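Local coordinates for outer membrane porin protein 32 (Delftia acidovorans, PDB 2FGQ), which forms anion-selective channels across the outer membrane as a trimer of beta-barrel porin subunits, here with malate bound, at residues Ala15-Asp20 / Gly309-Gly314; Ala271-Leu276 / Asn291-Lys296; Leu303-Lys308 / Glu319-Val324. All blocks are in the same frame, centred on the assembly; numbering follows the deposited sequence.

Contact 1. Residues Ala15-Asp20 / Gly309-Gly314; sequences AYVNKD and GVYAGG. With CA (calcium ion), chain C.
The ring of Tyr-311 lies between Asp-20 on one face and its own loop on the other. Asp-20 CB sits over the first face, 3.7 Å from the ring centroid and 17° off the normal, shifted toward the rim so that CZ is its nearest ring atom at 3.5 Å: a CH-pi contact. Over the centre of the opposite face lies Gly-313 N, 3.4 Å above the plane. Gly-314 O lies at the edge in the ring plane and takes a 2.7 Å hydrogen bond from Tyr-311 OH on a lone pair, which helps to fix the rotation of the ring. With CG anti to the backbone N (chi1 -175°), the Tyr-311 side chain crosses that of Val-17 at about a right angle, Val-17 CG2 4.1 Å from Tyr-311 CB. Further back, Ala-15 CB meets Val-310 CG2 at 4.0 Å. These residues bring the end of strand 4-17 and the turn after it against the long loop before strand 320-331.

At the loop's start, Gly-309 O binds a calcium ion at 2.3 Å. Leu-29 and Asp-64 of the same chain, Glu-158 and Asn-136 of the second subunit and a water also bind the ion. Asp-20 OD2 makes salt bridges with Arg-26 and with Lys-159 of the second subunit, while OD1 takes the backbone N-H groups of Ala-22 and Asp-24. No hydrogen bond joins the two segments: carbon surfaces hold them together, and the carboxylate and the calcium-bound carbonyl instead tie this corner of the barrel to the neighbouring subunit.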
ATOM      1  N   ALA A  15       7.082  23.891   7.289  1.00 11.95           N
ATOM      2  CA  ALA A  15       7.723  23.859   8.577  1.00 11.95           C
ATOM      3  C   ALA A  15       9.183  24.272   8.513  1.00 12.03           C
ATOM      4  O   ALA A  15       9.820  24.189   7.484  1.00 12.60           O
ATOM      5  CB  ALA A  15       7.561  22.488   9.271  1.00 12.55           C
ATOM      6  N   TYR A  16       9.674  24.716   9.662  1.00 13.07           N
ATOM      7  CA  TYR A  16      11.020  25.197   9.834  1.00 13.57           C
ATOM      8  C   TYR A  16      11.508  24.831  11.226  1.00 12.93           C
ATOM      9  O   TYR A  16      10.777  24.965  12.209  1.00 14.02           O
ATOM     10  CB  TYR A  16      11.005  26.711   9.691  1.00 14.63           C
ATOM     11  CG  TYR A  16      12.235  27.437  10.173  1.00 17.45           C
ATOM     12  CD1 TYR A  16      12.350  27.848  11.490  1.00 18.56           C
ATOM     13  CD2 TYR A  16      13.277  27.707   9.311  1.00 18.38           C
ATOM     14  CE1 TYR A  16      13.481  28.535  11.935  1.00 19.44           C
ATOM     15  CE2 TYR A  16      14.413  28.404   9.738  1.00 18.37           C
ATOM     16  CZ  TYR A  16      14.500  28.793  11.050  1.00 19.38           C
ATOM     17  OH  TYR A  16      15.614  29.445  11.498  1.00 25.55           O
ATOM     18  N   VAL A  17      12.757  24.410  11.301  1.00 12.61           N
ATOM     19  CA  VAL A  17      13.494  24.372  12.567  1.00 13.10           C
ATOM     20  C   VAL A  17      14.823  25.112  12.368  1.00 13.94           C
ATOM     21  O   VAL A  17      15.415  25.111  11.296  1.00 14.73           O
ATOM     22  CB  VAL A  17      13.766  22.963  13.098  1.00 14.68           C
ATOM     23  CG1 VAL A  17      12.465  22.261  13.539  1.00 16.21           C
ATOM     24  CG2 VAL A  17      14.551  22.141  12.083  1.00 14.80           C
ATOM     25  N   ASN A  18      15.275  25.780  13.416  1.00 13.43           N
ATOM     26  CA  ASN A  18      16.496  26.577  13.292  1.00 14.95           C
ATOM     27  C   ASN A  18      17.795  25.779  13.379  1.00 15.58           C
ATOM     28  O   ASN A  18      18.851  26.229  12.945  1.00 17.23           O
ATOM     29  CB  ASN A  18      16.465  27.800  14.220  1.00 14.68           C
ATOM     30  CG  ASN A  18      16.611  27.495  15.704  1.00 16.00           C
ATOM     31  OD1 ASN A  18      16.962  28.420  16.521  1.00 23.62           O
ATOM     32  ND2 ASN A  18      16.374  26.288  16.083  1.00 12.05           N
ATOM     33  N   LYS A  19      17.738  24.576  13.904  1.00 17.08           N
ATOM     34  CA  LYS A  19      18.917  23.723  13.946  1.00 18.73           C
ATOM     35  C   LYS A  19      18.566  22.255  13.846  1.00 17.86           C
ATOM     36  O   LYS A  19      17.525  21.804  14.358  1.00 18.28           O
ATOM     37  CB  LYS A  19      19.745  23.925  15.216  1.00 21.14           C
ATOM     38  CG  LYS A  19      19.073  24.327  16.392  1.00 24.63           C
ATOM     39  CD  LYS A  19      20.115  24.790  17.449  1.00 24.21           C
ATOM     40  CE  LYS A  19      20.266  26.305  17.574  1.00 24.17           C
ATOM     41  NZ  LYS A  19      20.584  26.709  18.989  1.00 24.52           N
ATOM     42  N   ASP A  20      19.475  21.516  13.233  1.00 17.99           N
ATOM     43  CA  ASP A  20      19.420  20.072  13.155  1.00 18.52           C
ATOM     44  C   ASP A  20      20.628  19.512  13.910  1.00 19.56           C
ATOM     45  O   ASP A  20      21.212  20.226  14.705  1.00 20.88           O
ATOM     46  CB  ASP A  20      19.344  19.636  11.696  1.00 19.20           C
ATOM     47  CG  ASP A  20      20.585  19.954  10.901  1.00 20.03           C
ATOM     48  OD1 ASP A  20      21.619  20.389  11.472  1.00 20.57           O
ATOM     49  OD2 ASP A  20      20.578  19.816   9.647  1.00 22.37           O
ATOM     50  N   GLY A 309       8.128  15.151   8.263  1.00 10.69           N
ATOM     51  CA  GLY A 309       8.334  15.405   6.845  1.00 11.49           C
ATOM     52  C   GLY A 309       9.328  16.491   6.575  1.00 12.11           C
ATOM     53  O   GLY A 309       9.593  16.774   5.405  1.00 11.62           O
ATOM     54  N   VAL A 310       9.875  17.109   7.622  1.00 11.91           N
ATOM     55  CA  VAL A 310      10.901  18.141   7.428  1.00 13.12           C
ATOM     56  C   VAL A 310      12.158  17.785   8.199  1.00 12.90           C
ATOM     57  O   VAL A 310      13.206  17.532   7.606  1.00 14.20           O
ATOM     58  CB  VAL A 310      10.386  19.569   7.745  1.00 13.73           C
ATOM     59  CG1 VAL A 310      11.512  20.598   7.597  1.00 15.94           C
ATOM     60  CG2 VAL A 310       9.251  19.906   6.795  1.00 14.35           C
ATOM     61  N   TYR A 311      12.051  17.752   9.524  1.00 11.57           N
ATOM     62  CA  TYR A 311      13.160  17.304  10.353  1.00 12.94           C
ATOM     63  C   TYR A 311      12.593  16.907  11.714  1.00 13.22           C
ATOM     64  O   TYR A 311      11.901  17.701  12.351  1.00 14.25           O
ATOM     65  CB  TYR A 311      14.221  18.396  10.517  1.00 12.46           C
ATOM     66  CG  TYR A 311      15.432  17.873  11.285  1.00 13.75           C
ATOM     67  CD1 TYR A 311      16.290  16.956  10.713  1.00 15.43           C
ATOM     68  CD2 TYR A 311      15.637  18.220  12.634  1.00 13.24           C
ATOM     69  CE1 TYR A 311      17.345  16.411  11.439  1.00 16.18           C
ATOM     70  CE2 TYR A 311      16.716  17.674  13.373  1.00 14.60           C
ATOM     71  CZ  TYR A 311      17.553  16.778  12.769  1.00 15.08           C
ATOM     72  OH  TYR A 311      18.619  16.225  13.445  1.00 17.67           O
ATOM     73  N   ALA A 312      12.913  15.701  12.153  1.00 13.95           N
ATOM     74  CA  ALA A 312      12.459  15.192  13.446  1.00 14.36           C
ATOM     75  C   ALA A 312      13.580  14.476  14.196  1.00 14.46           C
ATOM     76  O   ALA A 312      13.304  13.694  15.132  1.00 15.84           O
ATOM     77  CB  ALA A 312      11.259  14.273  13.241  1.00 15.20           C
ATOM     78  N   GLY A 313      14.828  14.783  13.842  1.00 14.92           N
ATOM     79  CA  GLY A 313      15.976  14.237  14.536  1.00 14.81           C
ATOM     80  C   GLY A 313      16.338  15.069  15.749  1.00 14.99           C
ATOM     81  O   GLY A 313      15.611  15.951  16.200  1.00 14.95           O
ATOM     82  N   GLY A 314      17.494  14.744  16.293  1.00 15.96           N
ATOM     83  CA  GLY A 314      18.007  15.418  17.454  1.00 16.33           C
ATOM     84  C   GLY A 314      18.764  16.681  17.137  1.00 16.17           C
ATOM     85  O   GLY A 314      18.945  17.088  15.981  1.00 17.10           O
TER
HETATM   86 CA    CA C 501       8.934  16.844   3.226  1.00 10.48          CA
HETATM   87  O   HOH W   1       9.877  14.603   2.828  1.00 13.53           O

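Contact 2. Residues Ala271-Leu276 / Asn291-Lys296; sequences AHQITL and NLAFLK
Gln-273 and Leu-295 lie side by side in an antiparallel beta hairpin of the 16-stranded porin barrel, their side chains crossing obliquely on the face they share with Thr-275 and Ala-293. Leu-295 CD1 leans across to Gln-273 CB, 3.8 Å away, and also lies 3.6 Å from His-272 O. Gln-273 has CG anti to the backbone N (chi1 -167°) and is extended beyond it; CG passes 3.5 Å from Phe-294 O. Its NE2 gives a hydrogen bond of 3.0 Å to Thr-275 OG1, which lies 30° out of the amide plane, and a weak one to Ile-112 O of an inner loop. An alanine here would probably deprive Thr-275 OG1 and Ile-112 O of their amide donor and open a gap beside Leu-295 CD1. Next along this face, Thr-275 CG2 is 4.0 Å from Ala-293 CB.

The other face carries His-272, Ile-274, Leu-276, Leu-292, Phe-294 and Lys-296. Its apolar members lie at the surface, consistent with the lipid-facing side of a membrane barrel. There the ends of Phe-294 and Lys-296 lead away from strand 269-281, and His-272 ND1 bonds to Tyr-259 OH on the preceding strand.

Six backbone hydrogen bonds join the strands, paired at His-272/Lys-296, Ile-274/Phe-294 and Leu-276/Leu-292. Lys-296 leaves the strand with CG anti to the backbone N, its chain bending at chi3 and chi4, and NZ comes to the edge of the Phe-294 ring, in the ring plane.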
ATOM      1  N   ALA A 271      15.156  18.601  29.679  1.00 15.12           N
ATOM      2  CA  ALA A 271      14.766  19.433  28.540  1.00 14.51           C
ATOM      3  C   ALA A 271      13.415  20.048  28.893  1.00 14.41           C
ATOM      4  O   ALA A 271      12.596  19.394  29.550  1.00 14.77           O
ATOM      5  CB  ALA A 271      14.655  18.597  27.242  1.00 14.88           C
ATOM      6  N   HIS A 272      13.213  21.308  28.525  1.00 14.45           N
ATOM      7  CA  HIS A 272      11.980  22.030  28.759  1.00 16.02           C
ATOM      8  C   HIS A 272      11.425  22.446  27.398  1.00 15.32           C
ATOM      9  O   HIS A 272      12.162  22.805  26.481  1.00 15.22           O
ATOM     10  CB  HIS A 272      12.243  23.348  29.558  1.00 17.83           C
ATOM     11  CG  HIS A 272      12.955  23.179  30.866  1.00 23.17           C
ATOM     12  ND1 HIS A 272      12.292  23.223  32.072  1.00 29.20           N
ATOM     13  CD2 HIS A 272      14.269  23.006  31.162  1.00 27.41           C
ATOM     14  CE1 HIS A 272      13.163  23.052  33.057  1.00 29.61           C
ATOM     15  NE2 HIS A 272      14.367  22.907  32.531  1.00 28.80           N
ATOM     16  N   GLN A 273      10.118  22.484  27.283  1.00 14.83           N
ATOM     17  CA  GLN A 273       9.481  22.824  26.014  1.00 15.93           C
ATOM     18  C   GLN A 273       8.288  23.714  26.244  1.00 15.05           C
ATOM     19  O   GLN A 273       7.541  23.518  27.170  1.00 14.83           O
ATOM     20  CB  GLN A 273       8.987  21.570  25.293  1.00 16.11           C
ATOM     21  CG  GLN A 273       8.622  21.864  23.842  1.00 19.73           C
ATOM     22  CD  GLN A 273       8.124  20.675  23.092  1.00 25.09           C
ATOM     23  OE1 GLN A 273       8.493  19.532  23.418  1.00 28.54           O
ATOM     24  NE2 GLN A 273       7.261  20.924  22.065  1.00 28.45           N
ATOM     25  N   ILE A 274       8.119  24.699  25.379  1.00 15.02           N
ATOM     26  CA  ILE A 274       6.926  25.532  25.350  1.00 16.47           C
ATOM     27  C   ILE A 274       6.419  25.559  23.906  1.00 15.79           C
ATOM     28  O   ILE A 274       7.192  25.775  22.977  1.00 17.40           O
ATOM     29  CB  ILE A 274       7.215  26.976  25.823  1.00 18.04           C
ATOM     30  CG1 ILE A 274       7.845  27.011  27.193  1.00 23.19           C
ATOM     31  CG2 ILE A 274       5.910  27.780  25.865  1.00 20.58           C
ATOM     32  CD1 ILE A 274       8.487  28.413  27.496  1.00 27.27           C
ATOM     33  N   THR A 275       5.116  25.351  23.745  1.00 15.87           N
ATOM     34  CA  THR A 275       4.472  25.407  22.459  1.00 16.63           C
ATOM     35  C   THR A 275       3.218  26.249  22.515  1.00 16.39           C
ATOM     36  O   THR A 275       2.380  26.059  23.400  1.00 15.74           O
ATOM     37  CB  THR A 275       4.067  24.003  22.046  1.00 16.98           C
ATOM     38  OG1 THR A 275       5.192  23.134  22.191  1.00 20.46           O
ATOM     39  CG2 THR A 275       3.680  23.953  20.553  1.00 18.22           C
ATOM     40  N   LEU A 276       3.115  27.170  21.555  1.00 16.43           N
ATOM     41  CA  LEU A 276       1.935  27.964  21.314  1.00 15.01           C
ATOM     42  C   LEU A 276       1.307  27.533  19.991  1.00 14.44           C
ATOM     43  O   LEU A 276       1.996  27.399  18.986  1.00 15.69           O
ATOM     44  CB  LEU A 276       2.308  29.442  21.234  1.00 16.28           C
ATOM     45  CG  LEU A 276       1.153  30.370  20.969  1.00 20.21           C
ATOM     46  CD1 LEU A 276       0.222  30.522  22.181  1.00 22.28           C
ATOM     47  CD2 LEU A 276       1.741  31.747  20.553  1.00 24.24           C
ATOM     48  N   ASN A 291       1.729  26.384  14.624  1.00 11.41           N
ATOM     49  CA  ASN A 291       2.396  25.953  15.839  1.00 12.95           C
ATOM     50  C   ASN A 291       3.757  26.627  15.921  1.00 13.34           C
ATOM     51  O   ASN A 291       4.461  26.706  14.903  1.00 12.66           O
ATOM     52  CB  ASN A 291       2.644  24.446  15.795  1.00 12.38           C
ATOM     53  CG  ASN A 291       1.399  23.635  15.713  1.00 13.90           C
ATOM     54  OD1 ASN A 291       1.393  22.569  15.039  1.00 16.81           O
ATOM     55  ND2 ASN A 291       0.394  24.020  16.439  1.00 11.63           N
ATOM     56  N   LEU A 292       4.099  27.130  17.110  1.00 13.88           N
ATOM     57  CA  LEU A 292       5.398  27.720  17.392  1.00 13.84           C
ATOM     58  C   LEU A 292       5.929  27.039  18.626  1.00 13.78           C
ATOM     59  O   LEU A 292       5.271  27.079  19.666  1.00 15.39           O
ATOM     60  CB  LEU A 292       5.239  29.232  17.678  1.00 13.69           C
ATOM     61  CG  LEU A 292       6.463  30.015  18.130  1.00 17.23           C
ATOM     62  CD1 LEU A 292       7.590  29.978  17.119  1.00 19.41           C
ATOM     63  CD2 LEU A 292       6.060  31.463  18.441  1.00 22.33           C
ATOM     64  N   ALA A 293       7.121  26.485  18.557  1.00 12.90           N
ATOM     65  CA  ALA A 293       7.667  25.769  19.708  1.00 14.18           C
ATOM     66  C   ALA A 293       9.115  26.112  19.980  1.00 14.36           C
ATOM     67  O   ALA A 293       9.898  26.450  19.091  1.00 15.05           O
ATOM     68  CB  ALA A 293       7.547  24.306  19.484  1.00 15.33           C
ATOM     69  N   PHE A 294       9.463  25.996  21.255  1.00 16.11           N
ATOM     70  CA  PHE A 294      10.811  26.262  21.738  1.00 16.23           C
ATOM     71  C   PHE A 294      11.172  25.126  22.664  1.00 16.23           C
ATOM     72  O   PHE A 294      10.453  24.871  23.617  1.00 18.25           O
ATOM     73  CB  PHE A 294      10.860  27.605  22.498  1.00 17.52           C
ATOM     74  CG  PHE A 294      12.228  27.981  22.974  1.00 20.89           C
ATOM     75  CD1 PHE A 294      13.219  28.322  22.070  1.00 24.18           C
ATOM     76  CD2 PHE A 294      12.519  28.000  24.351  1.00 26.22           C
ATOM     77  CE1 PHE A 294      14.502  28.678  22.520  1.00 27.24           C
ATOM     78  CE2 PHE A 294      13.790  28.337  24.807  1.00 25.69           C
ATOM     79  CZ  PHE A 294      14.777  28.699  23.890  1.00 26.30           C
ATOM     80  N   LEU A 295      12.274  24.453  22.372  1.00 15.26           N
ATOM     81  CA  LEU A 295      12.743  23.313  23.110  1.00 14.92           C
ATOM     82  C   LEU A 295      14.158  23.626  23.602  1.00 15.83           C
ATOM     83  O   LEU A 295      15.073  23.824  22.827  1.00 16.40           O
ATOM     84  CB  LEU A 295      12.754  22.072  22.229  1.00 14.95           C
ATOM     85  CG  LEU A 295      13.147  20.695  22.740  1.00 17.52           C
ATOM     86  CD1 LEU A 295      12.304  20.267  23.912  1.00 20.24           C
ATOM     87  CD2 LEU A 295      13.071  19.623  21.612  1.00 18.12           C
ATOM     88  N   LYS A 296      14.325  23.642  24.922  1.00 15.14           N
ATOM     89  CA  LYS A 296      15.605  23.940  25.542  1.00 15.49           C
ATOM     90  C   LYS A 296      16.179  22.700  26.183  1.00 15.55           C
ATOM     91  O   LYS A 296      15.655  22.227  27.180  1.00 16.16           O
ATOM     92  CB  LYS A 296      15.371  24.985  26.625  1.00 17.37           C
ATOM     93  CG  LYS A 296      16.600  25.423  27.378  1.00 22.79           C
ATOM     94  CD  LYS A 296      16.196  26.549  28.379  1.00 29.88           C
ATOM     95  CE  LYS A 296      16.535  27.952  27.877  1.00 35.87           C
ATOM     96  NZ  LYS A 296      15.371  28.914  27.946  1.00 41.88           N
TER

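Contact 3. Residues Leu303-Lys308 / Glu319-Val324; sequences LGLQAK and ESQTGV
Leu-305 and Gln-321 slide past each other in opposite directions, and this is the tight part of the contact. Leu-305 points from the loop toward the strand with CG anti to its carbonyl carbon (chi1 -64°), and CD1 reaches the backbone of strand 320-331, 3.5 Å from Gly-323 N and 3.9 Å from Thr-322 C. Gly-323 makes this approach possible: a CB in its place would lie only 2.9 Å from Leu-305 CD1. Gln-321 extends from the strand toward the loop, CG anti to the backbone N (chi1 -168°), and lays its terminal amide group beside the start of the leucine side chain. Gln-321 CD stands 3.9 Å from Leu-305 N, and the amide also packs on the CA of Gly-304.

Away from this interlock the contact is loose. The two backbones stay too far apart for sheet pairing: Leu-305 CA and Gly-323 CA are 7.0 Å apart, and just 187 Å² of surface is buried in all. The loop then bends in an inverse gamma turn centred on Ala-307, closed by a weak hydrogen bond of 3.1 Å from Lys-308 N to Gln-306 O. At the more open ends the charged groups turn to other partners, Lys-308 to Glu-60 and Glu-319 to Lys-19.

Residues 303-308 thus lie against the inner side of the barrel wall. Strand 320-331, the last of the barrel, closes it by running between strand 286-297 and the first strand, 4-17. Leu-305 also touches Gln-273, and Leu-303 touches Ala-271, both on strand 269-281, so the loop spans several neighbouring strands.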
ATOM      1  N   LEU A 303      17.263  16.357  22.585  1.00 13.20           N
ATOM      2  CA  LEU A 303      15.930  16.227  22.017  1.00 13.36           C
ATOM      3  C   LEU A 303      15.642  17.265  20.951  1.00 13.55           C
ATOM      4  O   LEU A 303      16.014  18.421  21.065  1.00 13.00           O
ATOM      5  CB  LEU A 303      14.859  16.289  23.098  1.00 13.82           C
ATOM      6  CG  LEU A 303      14.926  15.200  24.169  1.00 13.52           C
ATOM      7  CD1 LEU A 303      13.821  15.457  25.172  1.00 14.56           C
ATOM      8  CD2 LEU A 303      14.828  13.772  23.587  1.00 15.92           C
ATOM      9  N   GLY A 304      14.925  16.830  19.938  1.00 12.66           N
ATOM     10  CA  GLY A 304      14.494  17.713  18.878  1.00 12.74           C
ATOM     11  C   GLY A 304      12.993  17.714  18.674  1.00 12.31           C
ATOM     12  O   GLY A 304      12.285  16.722  18.955  1.00 13.34           O
ATOM     13  N   LEU A 305      12.513  18.816  18.136  1.00 12.56           N
ATOM     14  CA  LEU A 305      11.114  18.963  17.800  1.00 12.67           C
ATOM     15  C   LEU A 305      10.739  18.046  16.626  1.00 12.15           C
ATOM     16  O   LEU A 305      11.560  17.748  15.737  1.00 13.98           O
ATOM     17  CB  LEU A 305      10.815  20.398  17.458  1.00 13.37           C
ATOM     18  CG  LEU A 305      10.999  21.419  18.566  1.00 13.25           C
ATOM     19  CD1 LEU A 305      11.042  22.833  17.979  1.00 14.67           C
ATOM     20  CD2 LEU A 305       9.887  21.266  19.585  1.00 13.08           C
ATOM     21  N   GLN A 306       9.482  17.655  16.586  1.00 12.42           N
ATOM     22  CA  GLN A 306       9.047  16.634  15.626  1.00 12.43           C
ATOM     23  C   GLN A 306       8.315  17.261  14.437  1.00 12.84           C
ATOM     24  O   GLN A 306       7.080  17.168  14.340  1.00 13.69           O
ATOM     25  CB  GLN A 306       8.169  15.633  16.349  1.00 13.09           C
ATOM     26  CG  GLN A 306       8.940  14.911  17.447  1.00 15.02           C
ATOM     27  CD  GLN A 306      10.129  14.164  16.931  1.00 15.84           C
ATOM     28  OE1 GLN A 306      11.306  14.557  17.163  1.00 19.67           O
ATOM     29  NE2 GLN A 306       9.861  13.080  16.243  1.00 15.25           N
ATOM     30  N   ALA A 307       9.073  17.914  13.545  1.00 11.90           N
ATOM     31  CA  ALA A 307       8.472  18.530  12.342  1.00 12.39           C
ATOM     32  C   ALA A 307       8.392  17.434  11.269  1.00 11.67           C
ATOM     33  O   ALA A 307       9.312  17.307  10.451  1.00 11.75           O
ATOM     34  CB  ALA A 307       9.297  19.719  11.834  1.00 12.59           C
ATOM     35  N   LYS A 308       7.342  16.614  11.319  1.00 11.36           N
ATOM     36  CA  LYS A 308       7.231  15.428  10.480  1.00 11.47           C
ATOM     37  C   LYS A 308       7.287  15.848   9.017  1.00 11.10           C
ATOM     38  O   LYS A 308       6.571  16.765   8.601  1.00 10.92           O
ATOM     39  CB  LYS A 308       5.938  14.693  10.739  1.00 11.90           C
ATOM     40  CG  LYS A 308       5.777  13.413   9.956  1.00 13.13           C
ATOM     41  CD  LYS A 308       4.514  12.639  10.393  1.00 14.59           C
ATOM     42  CE  LYS A 308       4.776  11.709  11.576  1.00 17.47           C
ATOM     43  NZ  LYS A 308       3.548  11.030  12.061  1.00 18.18           N
ATOM     44  N   GLU A 319      21.610  22.303  23.284  1.00 18.34           N
ATOM     45  CA  GLU A 319      21.138  23.342  22.391  1.00 18.65           C
ATOM     46  C   GLU A 319      19.652  23.587  22.548  1.00 17.92           C
ATOM     47  O   GLU A 319      18.890  22.674  22.868  1.00 17.96           O
ATOM     48  CB  GLU A 319      21.382  22.948  20.933  1.00 19.06           C
ATOM     49  CG  GLU A 319      22.834  22.949  20.504  1.00 23.34           C
ATOM     50  CD  GLU A 319      23.431  24.336  20.447  1.00 28.25           C
ATOM     51  OE1 GLU A 319      22.825  25.240  19.847  1.00 31.72           O
ATOM     52  OE2 GLU A 319      24.509  24.522  21.034  1.00 36.22           O
ATOM     53  N   SER A 320      19.239  24.820  22.293  1.00 17.14           N
ATOM     54  CA  SER A 320      17.844  25.161  22.227  1.00 17.48           C
ATOM     55  C   SER A 320      17.476  25.152  20.749  1.00 17.37           C
ATOM     56  O   SER A 320      18.274  25.544  19.898  1.00 20.63           O
ATOM     57  CB  SER A 320      17.604  26.559  22.788  1.00 18.42           C
ATOM     58  OG  SER A 320      17.885  26.593  24.184  1.00 23.79           O
ATOM     59  N   GLN A 321      16.256  24.748  20.451  1.00 15.51           N
ATOM     60  CA  GLN A 321      15.751  24.704  19.084  1.00 14.15           C
ATOM     61  C   GLN A 321      14.380  25.379  19.023  1.00 14.23           C
ATOM     62  O   GLN A 321      13.546  25.220  19.898  1.00 14.64           O
ATOM     63  CB  GLN A 321      15.632  23.258  18.669  1.00 14.90           C
ATOM     64  CG  GLN A 321      15.396  23.012  17.188  1.00 14.08           C
ATOM     65  CD  GLN A 321      14.916  21.572  16.909  1.00 14.12           C
ATOM     66  OE1 GLN A 321      15.281  20.946  15.886  1.00 18.48           O
ATOM     67  NE2 GLN A 321      14.104  21.064  17.807  1.00 12.06           N
ATOM     68  N   THR A 322      14.165  26.149  17.967  1.00 14.21           N
ATOM     69  CA  THR A 322      12.897  26.767  17.695  1.00 14.54           C
ATOM     70  C   THR A 322      12.315  26.156  16.439  1.00 14.41           C
ATOM     71  O   THR A 322      13.023  25.929  15.467  1.00 15.37           O
ATOM     72  CB  THR A 322      13.105  28.279  17.499  1.00 16.03           C
ATOM     73  OG1 THR A 322      13.726  28.817  18.676  1.00 19.70           O
ATOM     74  CG2 THR A 322      11.790  29.020  17.391  1.00 19.15           C
ATOM     75  N   GLY A 323      11.015  25.951  16.455  1.00 13.36           N
ATOM     76  CA  GLY A 323      10.319  25.420  15.290  1.00 13.05           C
ATOM     77  C   GLY A 323       8.995  26.086  15.052  1.00 12.74           C
ATOM     78  O   GLY A 323       8.358  26.623  15.962  1.00 12.96           O
ATOM     79  N   VAL A 324       8.583  26.056  13.794  1.00 13.22           N
ATOM     80  CA  VAL A 324       7.329  26.645  13.355  1.00 13.75           C
ATOM     81  C   VAL A 324       6.698  25.676  12.340  1.00 12.69           C
ATOM     82  O   VAL A 324       7.403  25.100  11.497  1.00 13.47           O
ATOM     83  CB  VAL A 324       7.573  28.004  12.613  1.00 15.43           C
ATOM     84  CG1 VAL A 324       6.242  28.647  12.247  1.00 18.16           C
ATOM     85  CG2 VAL A 324       8.402  28.902  13.440  1.00 19.32           C
TER

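All three contacts belong to the stretch of wall where the barrel closes. Contact 2 is regular sheet, held by backbone hydrogen bonds, with one buried and one surface face. Contacts 1 and 3 press two parts of the same long loop onto that wall by side chains, without a clear hydrogen bond between their segments; contact 3 is buried, contact 1 partly so and close to the second subunit. Strand 320-331 ties them together: a probable hydrogen bond of 2.8 Å joins Gln-321 N to Leu-295 O between contacts 2 and 3, while Lys-19 NZ of contact 1 lies 2.7 Å from Ser-320 O of contact 3, a second probable hydrogen bond. Contacts 1 and 2 do not touch.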